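Local coordinates for 70 KDA protein (Xanthomonas sp., PDB 4B2N) that acts as a processive rubber oxygenase, a c-type cytochrome with two covalently bound heme groups that uses dioxygen to cleave latex rubber, at residues A[141-146]-A[211-216]; A[145-150]-A[169-174]; A[366-371]-A[389-394]. All coordinates share one frame; numbering follows the deposited sequence.

Interaction 1. Residues A[141-146]-A[211-216]; sequences YGLYPA and LPNSAN
Asn213 and Tyr144 reach toward each other tip to tip, a compact case of one carboxamide joining two loops. The Tyr144 hydroxyl donates to the amide oxygen, with OH of Tyr144 2.7 Å from OD1 of Asn213. At the other branch, ND2 of Asn213 donates to the backbone O of Gly142 across 2.9 Å, in the plane of that carbonyl. Ring and amide planes are 46° apart, and the phenol oxygen lies above the carboxamide plane, 39° out of it. From the opposite face comes the backbone N of Ala215, 2.8 Å from OD1 of Asn213; this closes an Asx turn and leaves the oxygen gripped by two donors. CG of Asn213 is anti to its backbone N (chi1 -159°), which starts the side chain toward 141-146. Beside it the chains touch directly: CA of Gly142 makes a C-H...O contact of 3.3 Å with O of Ala215, at a spot with no room for a CB.

A second shell positions these groups. ND2 of Asn213 also donates to Ala193 O, a water donates to the Tyr144 hydroxyl, and Tyr555 packs edge-to-face with the Tyr144 ring. Gly142, at positive phi, follows helix 133-141 in a Schellman motif. The contact is thus a helix C-terminus docked on an Asx turn, lying close to Cys194, one of the covalent anchors of the first heme c.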
loop_
_atom_site.group_PDB
_atom_site.type_symbol
_atom_site.label_atom_id
_atom_site.label_comp_id
_atom_site.label_asym_id
_atom_site.label_seq_id
_atom_site.Cartn_x
_atom_site.Cartn_y
_atom_site.Cartn_z
ATOM N N TYR A 141 6.129 -17.671 1.144
ATOM C CA TYR A 141 5.686 -16.511 0.388
ATOM C C TYR A 141 5.506 -15.293 1.288
ATOM O O TYR A 141 5.152 -14.216 0.782
ATOM C CB TYR A 141 4.394 -16.824 -0.366
ATOM C CG TYR A 141 4.589 -17.893 -1.417
ATOM C CD1 TYR A 141 5.602 -17.765 -2.410
ATOM C CD2 TYR A 141 3.794 -19.028 -1.426
ATOM C CE1 TYR A 141 5.816 -18.804 -3.340
ATOM C CE2 TYR A 141 3.988 -20.024 -2.365
ATOM C CZ TYR A 141 4.951 -19.900 -3.332
ATOM O OH TYR A 141 5.088 -20.971 -4.212
ATOM N N GLY A 142 5.729 -15.460 2.582
ATOM C CA GLY A 142 5.553 -14.396 3.557
ATOM C C GLY A 142 4.099 -14.014 3.760
ATOM O O GLY A 142 3.778 -12.827 3.930
ATOM N N LEU A 143 3.253 -15.020 3.856
ATOM C CA LEU A 143 1.796 -14.859 4.090
ATOM C C LEU A 143 1.446 -15.473 5.475
ATOM O O LEU A 143 2.380 -15.739 6.292
ATOM C CB LEU A 143 1.011 -15.564 2.944
ATOM C CG LEU A 143 1.418 -15.025 1.573
ATOM C CD1 LEU A 143 0.673 -15.783 0.480
ATOM C CD2 LEU A 143 1.157 -13.502 1.477
ATOM N N TYR A 144 0.163 -15.653 5.787
ATOM C CA TYR A 144 -0.263 -16.056 7.160
ATOM C C TYR A 144 -1.462 -16.988 7.030
ATOM O O TYR A 144 -2.206 -16.883 6.057
ATOM C CB TYR A 144 -0.679 -14.828 7.965
ATOM C CG TYR A 144 0.406 -13.783 7.932
ATOM C CD1 TYR A 144 0.490 -12.908 6.844
ATOM C CD2 TYR A 144 1.410 -13.753 8.922
ATOM C CE1 TYR A 144 1.497 -11.964 6.752
ATOM C CE2 TYR A 144 2.426 -12.796 8.880
ATOM C CZ TYR A 144 2.500 -11.949 7.734
ATOM O OH TYR A 144 3.494 -11.017 7.625
ATOM N N PRO A 145 -1.709 -17.838 8.048
ATOM C CA PRO A 145 -2.998 -18.524 8.181
ATOM C C PRO A 145 -4.087 -17.490 8.258
ATOM O O PRO A 145 -3.993 -16.461 8.964
ATOM C CB PRO A 145 -2.876 -19.385 9.465
ATOM C CG PRO A 145 -1.587 -18.994 10.109
ATOM C CD PRO A 145 -0.758 -18.126 9.155
ATOM N N ALA A 146 -5.060 -17.684 7.401
ATOM C CA ALA A 146 -6.131 -16.699 7.282
ATOM C C ALA A 146 -7.067 -16.794 8.476
ATOM O O ALA A 146 -7.273 -17.854 8.995
ATOM C CB ALA A 146 -6.931 -16.972 5.971
ATOM N N LEU A 211 -3.068 -4.119 8.745
ATOM C CA LEU A 211 -1.666 -4.111 9.215
ATOM C C LEU A 211 -0.787 -4.551 7.990
ATOM O O LEU A 211 -0.745 -5.731 7.586
ATOM C CB LEU A 211 -1.508 -5.086 10.426
ATOM C CG LEU A 211 -0.231 -4.779 11.323
ATOM C CD1 LEU A 211 -0.129 -5.843 12.358
ATOM C CD2 LEU A 211 1.085 -4.724 10.554
ATOM N N PRO A 212 -0.092 -3.610 7.367
ATOM C CA PRO A 212 0.648 -3.904 6.091
ATOM C C PRO A 212 1.609 -5.041 6.225
ATOM O O PRO A 212 2.250 -5.256 7.282
ATOM C CB PRO A 212 1.418 -2.611 5.784
ATOM C CG PRO A 212 1.074 -1.637 6.837
ATOM C CD PRO A 212 0.052 -2.215 7.802
ATOM N N ASN A 213 1.701 -5.812 5.182
ATOM C CA ASN A 213 2.565 -6.957 5.248
ATOM C C ASN A 213 4.071 -6.562 5.162
ATOM O O ASN A 213 4.483 -5.824 4.231
ATOM C CB ASN A 213 2.227 -7.950 4.127
ATOM C CG ASN A 213 2.722 -9.358 4.456
ATOM O OD1 ASN A 213 3.557 -9.547 5.385
ATOM N ND2 ASN A 213 2.182 -10.378 3.772
ATOM N N SER A 214 4.846 -6.997 6.159
ATOM C CA SER A 214 6.270 -6.760 6.208
ATOM C C SER A 214 7.010 -7.928 5.632
ATOM O O SER A 214 8.221 -7.902 5.620
ATOM C CB SER A 214 6.762 -6.599 7.671
ATOM O OG SER A 214 6.372 -7.723 8.428
ATOM N N ALA A 215 6.319 -8.974 5.208
ATOM C CA ALA A 215 6.994 -10.243 5.014
ATOM C C ALA A 215 6.779 -10.852 3.662
ATOM O O ALA A 215 7.495 -11.797 3.294
ATOM C CB ALA A 215 6.641 -11.261 6.117
ATOM N N ASN A 216 5.842 -10.321 2.893
ATOM C CA ASN A 216 5.498 -11.003 1.642
ATOM C C ASN A 216 6.588 -10.904 0.591
ATOM O O ASN A 216 7.186 -9.859 0.390
ATOM C CB ASN A 216 4.187 -10.539 1.030
ATOM C CG ASN A 216 4.216 -9.072 0.598
ATOM O OD1 ASN A 216 4.603 -8.193 1.375
ATOM N ND2 ASN A 216 3.793 -8.805 -0.645
HETATM O O HOH W 1 5.372 -10.819 9.651
#

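Interaction 2. Residues A[145-150]-A[169-174]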
loop_
_atom_site.group_PDB
_atom_site.type_symbol
_atom_site.label_atom_id
_atom_site.label_comp_id
_atom_site.label_asym_id
_atom_site.label_seq_id
_atom_site.Cartn_x
_atom_site.Cartn_y
_atom_site.Cartn_z
ATOM N N PRO A 145 -1.709 -17.838 8.048
ATOM C CA PRO A 145 -2.998 -18.524 8.181
ATOM C C PRO A 145 -4.087 -17.490 8.258
ATOM O O PRO A 145 -3.993 -16.461 8.964
ATOM C CB PRO A 145 -2.876 -19.385 9.465
ATOM C CG PRO A 145 -1.587 -18.994 10.109
ATOM C CD PRO A 145 -0.758 -18.126 9.155
ATOM N N ALA A 146 -5.060 -17.684 7.401
ATOM C CA ALA A 146 -6.131 -16.699 7.282
ATOM C C ALA A 146 -7.067 -16.794 8.476
ATOM O O ALA A 146 -7.273 -17.854 8.995
ATOM C CB ALA A 146 -6.931 -16.972 5.971
ATOM N N PRO A 147 -7.666 -15.662 8.884
ATOM C CA PRO A 147 -8.670 -15.681 9.924
ATOM C C PRO A 147 -10.089 -15.950 9.369
ATOM O O PRO A 147 -11.039 -15.820 10.102
ATOM C CB PRO A 147 -8.609 -14.241 10.482
ATOM C CG PRO A 147 -8.231 -13.449 9.285
ATOM C CD PRO A 147 -7.501 -14.335 8.308
ATOM N N PHE A 148 -10.221 -16.323 8.100
ATOM C CA PHE A 148 -11.488 -16.710 7.577
ATOM C C PHE A 148 -11.258 -17.975 6.733
ATOM O O PHE A 148 -10.100 -18.327 6.431
ATOM C CB PHE A 148 -12.139 -15.634 6.713
ATOM C CG PHE A 148 -11.208 -15.022 5.703
ATOM C CD1 PHE A 148 -10.459 -13.855 6.044
ATOM C CD2 PHE A 148 -11.122 -15.541 4.417
ATOM C CE1 PHE A 148 -9.583 -13.268 5.087
ATOM C CE2 PHE A 148 -10.242 -14.954 3.455
ATOM C CZ PHE A 148 -9.469 -13.858 3.821
ATOM N N ARG A 149 -12.356 -18.598 6.359
ATOM C CA ARG A 149 -12.293 -19.825 5.519
ATOM C C ARG A 149 -11.995 -19.265 4.108
ATOM O O ARG A 149 -12.686 -18.330 3.630
ATOM C CB ARG A 149 -13.629 -20.564 5.554
ATOM C CG ARG A 149 -13.682 -21.786 4.656
ATOM C CD ARG A 149 -15.091 -22.343 4.668
ATOM N NE ARG A 149 -15.064 -23.327 3.662
ATOM C CZ ARG A 149 -15.590 -23.159 2.471
ATOM N NH1 ARG A 149 -16.301 -22.062 2.177
ATOM N NH2 ARG A 149 -15.442 -24.166 1.635
ATOM N N ASN A 150 -10.925 -19.776 3.500
ATOM C CA ASN A 150 -10.366 -19.176 2.278
ATOM C C ASN A 150 -10.141 -20.369 1.357
ATOM O O ASN A 150 -9.064 -20.882 1.248
ATOM C CB ASN A 150 -9.069 -18.483 2.666
ATOM C CG ASN A 150 -8.448 -17.678 1.481
ATOM O OD1 ASN A 150 -7.225 -17.343 1.524
ATOM N ND2 ASN A 150 -9.206 -17.436 0.440
ATOM N N LEU A 169 -6.400 -21.742 1.701
ATOM C CA LEU A 169 -5.317 -20.921 1.276
ATOM C C LEU A 169 -4.904 -19.971 2.376
ATOM O O LEU A 169 -5.750 -19.573 3.174
ATOM C CB LEU A 169 -5.731 -20.018 0.066
ATOM C CG LEU A 169 -6.239 -20.774 -1.177
ATOM C CD1 LEU A 169 -7.103 -19.825 -2.019
ATOM C CD2 LEU A 169 -5.015 -21.336 -1.912
ATOM N N PRO A 170 -3.609 -19.584 2.416
ATOM C CA PRO A 170 -3.225 -18.537 3.384
ATOM C C PRO A 170 -3.832 -17.198 3.069
ATOM O O PRO A 170 -4.216 -16.930 1.899
ATOM C CB PRO A 170 -1.711 -18.365 3.144
ATOM C CG PRO A 170 -1.255 -19.617 2.548
ATOM C CD PRO A 170 -2.435 -20.092 1.681
ATOM N N LEU A 171 -3.868 -16.292 4.056
ATOM C CA LEU A 171 -4.284 -14.937 3.843
ATOM C C LEU A 171 -3.393 -14.375 2.784
ATOM O O LEU A 171 -2.173 -14.521 2.877
ATOM C CB LEU A 171 -4.020 -14.148 5.112
ATOM C CG LEU A 171 -4.378 -12.678 5.082
ATOM C CD1 LEU A 171 -5.857 -12.384 4.780
ATOM C CD2 LEU A 171 -3.856 -12.088 6.415
ATOM N N GLY A 172 -3.930 -13.728 1.776
ATOM C CA GLY A 172 -2.967 -13.236 0.748
ATOM C C GLY A 172 -3.046 -13.939 -0.575
ATOM O O GLY A 172 -2.604 -13.409 -1.598
ATOM N N LEU A 173 -3.568 -15.151 -0.555
ATOM C CA LEU A 173 -3.899 -15.824 -1.827
ATOM C C LEU A 173 -5.402 -15.973 -1.785
ATOM O O LEU A 173 -6.028 -15.998 -0.687
ATOM C CB LEU A 173 -3.308 -17.241 -1.980
ATOM C CG LEU A 173 -1.759 -17.300 -2.047
ATOM C CD1 LEU A 173 -1.186 -18.721 -2.066
ATOM C CD2 LEU A 173 -1.166 -16.450 -3.195
ATOM N N ILE A 174 -5.975 -16.143 -2.995
ATOM C CA ILE A 174 -7.404 -16.295 -3.078
ATOM C C ILE A 174 -7.772 -17.135 -4.283
ATOM O O ILE A 174 -7.134 -17.050 -5.342
ATOM C CB ILE A 174 -8.126 -14.878 -3.085
ATOM C CG1 ILE A 174 -9.629 -15.036 -2.796
ATOM C CG2 ILE A 174 -7.856 -14.123 -4.426
ATOM C CD1 ILE A 174 -10.432 -13.714 -2.700
HETATM O O HOH W 2 -5.228 -19.822 5.633
#
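The Phe148 ring and Leu171 make one apolar contact between these segments, with CD of Pro147 also near CD1 of Leu171. Leu171 CD1 approaches the ring obliquely and lies 3.8 Å from CE1 of Phe148. The two side chains cross at about a right angle. CG of Phe148 sits between its backbone N and carbonyl carbon (chi1 47°), and from there the ring extends to Leu171. The other flat group, the carboxamide of Asn150, is buried among the backbone carbonyls of Leu169, Pro170 and Leu173; its CG is 3.7 Å from O of Leu173, and no residue of 145-150 loses more surface to the contact.

Around these groups the backbones are tied at two points. N of Leu169 donates to O of Asn150 at 2.8 Å, a fairly straight bond. Farther along, a water accepts from N of Ala146 at 2.8 Å and donates to O of Leu169, bridging the gap where the chains stand too far apart for a direct bond. Past the water, Ala146 lies against Leu171, with CB of Ala146 3.7 Å from N of Leu171.

Gln168 extends the connection from outside, its side chain bonding to both N of Asn150 and O of Phe148, while Tyr117 packs on Leu169, Pro170 and Leu173. The bend in 169-174 is a type II beta turn from Pro170 to Leu173, closed by N of Leu173 donating to O of Pro170 at 3.1 Å, with Gly172 in the third position, where the positive phi of this turn type suits glycine. The turn leads into strand 173-174, an outermost strand of a small antiparallel sheet, and the loop 145-150 lies alongside the turn, with Asn150 reaching the first residues of the strand.

Interaction 3. Residues A[366-371]-A[389-394]. With HEC (heme c), chain D.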
loop_
_atom_site.group_PDB
_atom_site.type_symbol
_atom_site.label_atom_id
_atom_site.label_comp_id
_atom_site.label_asym_id
_atom_site.label_seq_id
_atom_site.Cartn_x
_atom_site.Cartn_y
_atom_site.Cartn_z
ATOM N N ILE A 366 6.322 16.242 23.993
ATOM C CA ILE A 366 7.426 16.392 23.104
ATOM C C ILE A 366 6.836 16.313 21.708
ATOM O O ILE A 366 7.125 17.147 20.848
ATOM C CB ILE A 366 8.448 15.270 23.322
ATOM C CG1 ILE A 366 9.216 15.472 24.670
ATOM C CG2 ILE A 366 9.489 15.300 22.194
ATOM C CD1 ILE A 366 9.700 14.136 25.238
ATOM N N TYR A 367 5.986 15.302 21.495
ATOM C CA TYR A 367 5.363 15.067 20.161
ATOM C C TYR A 367 4.793 16.395 19.593
ATOM O O TYR A 367 5.086 16.791 18.448
ATOM C CB TYR A 367 4.287 13.957 20.258
ATOM C CG TYR A 367 3.608 13.759 18.886
ATOM C CD1 TYR A 367 2.619 14.601 18.473
ATOM C CD2 TYR A 367 4.009 12.755 18.023
ATOM C CE1 TYR A 367 2.047 14.485 17.209
ATOM C CE2 TYR A 367 3.446 12.637 16.778
ATOM C CZ TYR A 367 2.486 13.486 16.379
ATOM O OH TYR A 367 1.954 13.350 15.127
ATOM N N HIS A 368 3.996 17.086 20.403
ATOM C CA HIS A 368 3.253 18.264 19.952
ATOM C C HIS A 368 4.019 19.581 20.101
ATOM O O HIS A 368 3.691 20.592 19.449
ATOM C CB HIS A 368 1.969 18.331 20.753
ATOM C CG HIS A 368 1.002 17.238 20.431
ATOM N ND1 HIS A 368 1.017 16.017 21.070
ATOM C CD2 HIS A 368 0.002 17.182 19.464
ATOM C CE1 HIS A 368 0.024 15.255 20.544
ATOM N NE2 HIS A 368 -0.602 15.976 19.582
ATOM N N GLU A 369 5.092 19.595 20.892
ATOM C CA GLU A 369 5.663 20.899 21.197
ATOM C C GLU A 369 7.131 21.070 20.957
ATOM O O GLU A 369 7.578 22.214 20.853
ATOM C CB GLU A 369 5.336 21.324 22.659
ATOM C CG GLU A 369 3.829 21.400 22.940
ATOM C CD GLU A 369 3.479 21.783 24.370
ATOM O OE1 GLU A 369 4.329 22.368 25.072
ATOM O OE2 GLU A 369 2.351 21.519 24.804
ATOM N N ARG A 370 7.888 19.973 20.886
ATOM C CA ARG A 370 9.354 20.106 20.805
ATOM C C ARG A 370 9.749 20.472 19.377
ATOM O O ARG A 370 9.440 19.747 18.434
ATOM C CB ARG A 370 10.061 18.824 21.267
ATOM C CG ARG A 370 11.437 19.043 21.941
ATOM C CD ARG A 370 12.560 19.388 20.987
ATOM N NE ARG A 370 13.824 18.710 21.346
ATOM C CZ ARG A 370 14.939 18.794 20.617
ATOM N NH1 ARG A 370 14.961 19.558 19.527
ATOM N NH2 ARG A 370 16.047 18.138 20.982
ATOM N N ASP A 371 10.411 21.613 19.209
ATOM C CA ASP A 371 10.851 22.026 17.890
ATOM C C ASP A 371 12.115 21.258 17.553
ATOM O O ASP A 371 13.105 21.373 18.251
ATOM C CB ASP A 371 11.112 23.526 17.857
ATOM C CG ASP A 371 11.522 24.052 16.459
ATOM O OD1 ASP A 371 11.861 23.280 15.474
ATOM O OD2 ASP A 371 11.506 25.294 16.355
ATOM N N SER A 389 7.592 20.403 15.273
ATOM C CA SER A 389 7.334 19.187 16.063
ATOM C C SER A 389 6.848 18.037 15.194
ATOM O O SER A 389 6.537 18.240 14.009
ATOM C CB SER A 389 6.288 19.461 17.126
ATOM O OG SER A 389 5.024 19.637 16.519
ATOM N N CYS A 390 6.814 16.820 15.757
ATOM C CA CYS A 390 6.196 15.667 15.015
ATOM C C CYS A 390 4.833 16.038 14.492
ATOM O O CYS A 390 4.458 15.716 13.348
ATOM C CB CYS A 390 5.943 14.536 15.982
ATOM S SG CYS A 390 7.349 14.051 17.000
ATOM N N ALA A 391 4.098 16.720 15.359
ATOM C CA ALA A 391 2.740 17.185 15.050
ATOM C C ALA A 391 2.645 18.080 13.838
ATOM O O ALA A 391 1.658 17.993 13.131
ATOM C CB ALA A 391 2.121 17.847 16.254
ATOM N N SER A 392 3.658 18.936 13.593
ATOM C CA SER A 392 3.658 19.830 12.433
ATOM C C SER A 392 3.648 19.119 11.087
ATOM O O SER A 392 3.535 19.759 10.073
ATOM C CB SER A 392 4.872 20.807 12.457
ATOM O OG SER A 392 6.105 20.112 12.326
ATOM N N CYS A 393 3.813 17.807 11.066
ATOM C CA CYS A 393 3.733 17.053 9.796
ATOM C C CYS A 393 2.747 15.979 9.974
ATOM O O CYS A 393 1.822 15.856 9.183
ATOM C CB CYS A 393 5.054 16.380 9.434
ATOM S SG CYS A 393 6.283 17.656 9.100
ATOM N N HIS A 394 2.956 15.150 11.000
ATOM C CA HIS A 394 2.135 13.957 11.124
ATOM C C HIS A 394 0.673 14.191 11.504
ATOM O O HIS A 394 -0.236 13.436 11.128
ATOM C CB HIS A 394 2.796 12.995 12.085
ATOM C CG HIS A 394 3.963 12.304 11.507
ATOM N ND1 HIS A 394 3.846 11.163 10.739
ATOM C CD2 HIS A 394 5.295 12.543 11.653
ATOM C CE1 HIS A 394 5.079 10.739 10.403
ATOM N NE2 HIS A 394 5.971 11.584 10.945
HETATM FE FE HEC D . 7.980 11.555 10.718
HETATM C CHA HEC D . 7.782 8.863 8.560
HETATM C CHB HEC D . 7.476 9.434 13.540
HETATM C CHC HEC D . 8.673 14.096 12.894
HETATM C CHD HEC D . 7.381 13.703 8.132
HETATM N NA HEC D . 7.577 9.588 10.972
HETATM C C1A HEC D . 7.689 8.588 9.975
HETATM C C2A HEC D . 7.548 7.249 10.541
HETATM C C3A HEC D . 7.446 7.421 12.002
HETATM C C4A HEC D . 7.542 8.849 12.225
HETATM C CMA HEC D . 7.261 6.311 13.012
HETATM C CAA HEC D . 7.405 5.926 9.792
HETATM C CBA HEC D . 5.871 5.930 9.446
HETATM C CGA HEC D . 5.533 4.793 8.470
HETATM O O1A HEC D . 6.502 4.148 7.992
HETATM O O2A HEC D . 4.336 4.441 8.159
HETATM N NB HEC D . 8.065 11.693 12.871
HETATM C C1B HEC D . 7.841 10.811 13.844
HETATM C C2B HEC D . 7.993 11.304 15.217
HETATM C C3B HEC D . 8.378 12.712 15.005
HETATM C C4B HEC D . 8.385 12.831 13.556
HETATM C CMB HEC D . 7.784 10.519 16.491
HETATM C CAB HEC D . 8.730 13.766 16.034
HETATM C CBB HEC D . 9.912 13.503 16.731
HETATM N NC HEC D . 7.886 13.491 10.596
HETATM C C1C HEC D . 8.364 14.446 11.538
HETATM C C2C HEC D . 8.464 15.811 11.037
HETATM C C3C HEC D . 8.076 15.694 9.653
HETATM C C4C HEC D . 7.822 14.249 9.393
HETATM C CMC HEC D . 8.878 17.065 11.792
HETATM C CAC HEC D . 8.033 16.842 8.690
HETATM C CBC HEC D . 9.046 17.699 8.460
HETATM N ND HEC D . 7.573 11.332 8.790
HETATM C C1D HEC D . 7.430 12.259 7.849
HETATM C C2D HEC D . 7.248 11.819 6.473
HETATM C C3D HEC D . 7.380 10.385 6.583
HETATM C C4D HEC D . 7.601 10.200 8.014
HETATM C CMD HEC D . 7.014 12.648 5.235
HETATM C CAD HEC D . 7.282 9.370 5.468
HETATM C CBD HEC D . 8.739 9.084 5.070
HETATM C CGD HEC D . 8.848 8.044 3.980
HETATM O O1D HEC D . 9.474 8.258 2.934
HETATM O O2D HEC D . 8.248 7.012 4.197
HETATM O O HOH W 3 8.510 17.117 18.220
#
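The CXXCH heme-attachment motif, here Cys390 to His394, is backed by the end of helix 357-369, where Tyr367 provides most of the helix side of the contact. CB of Cys390 lies over one face of the Tyr367 ring, offset toward the rim, in a CH-pi contact 3.5 Å from the ring centroid. CG of Tyr367 is anti to the backbone N (chi1 178°), placed so that the ring lies against Cys390 and Ala391. CE1 of Tyr367 touches CB of Ala391 at 3.5 Å, and its OH, hydrogen-bonded to Gly395 O, rests 3.2 Å from CB of His394. The backbones are joined as well: N of Ala391 donates to O of Tyr367 at 3.2 Å. A water lies 2.8 Å from O of Arg370 and accepts from N of Cys390.

The motif also carries heme c. SG of Cys390 is bonded to CAB and SG of Cys393 to CAC, while NE2 of His394 binds the iron at 2.0 Å. ND1 of His394 donates to Pro504 O, which fixes the ring's rotation. His641 binds the same iron. With both axial positions filled by histidine, this center has no vacant site for dioxygen, consistent with electron transfer.

Interactions 1 and 2 form one neighborhood, their centers about 10 Å apart. They share Pro145 and Ala146 in the loop after helix 133-141, and Tyr144 O lies 2.7 Å from Leu171 N, a probable hydrogen bond. Segment 169-174 falls in sequence between the two segments of interaction 1, so the second contact is nested inside the first. Interaction 3 follows later in the chain, its center about 32 Å from that of interaction 1 and 39 Å from that of interaction 2. The first two thus lie near the first heme and the third carries the second's attachment site, with interactions 2 and 3 on opposite sides of the chain's center.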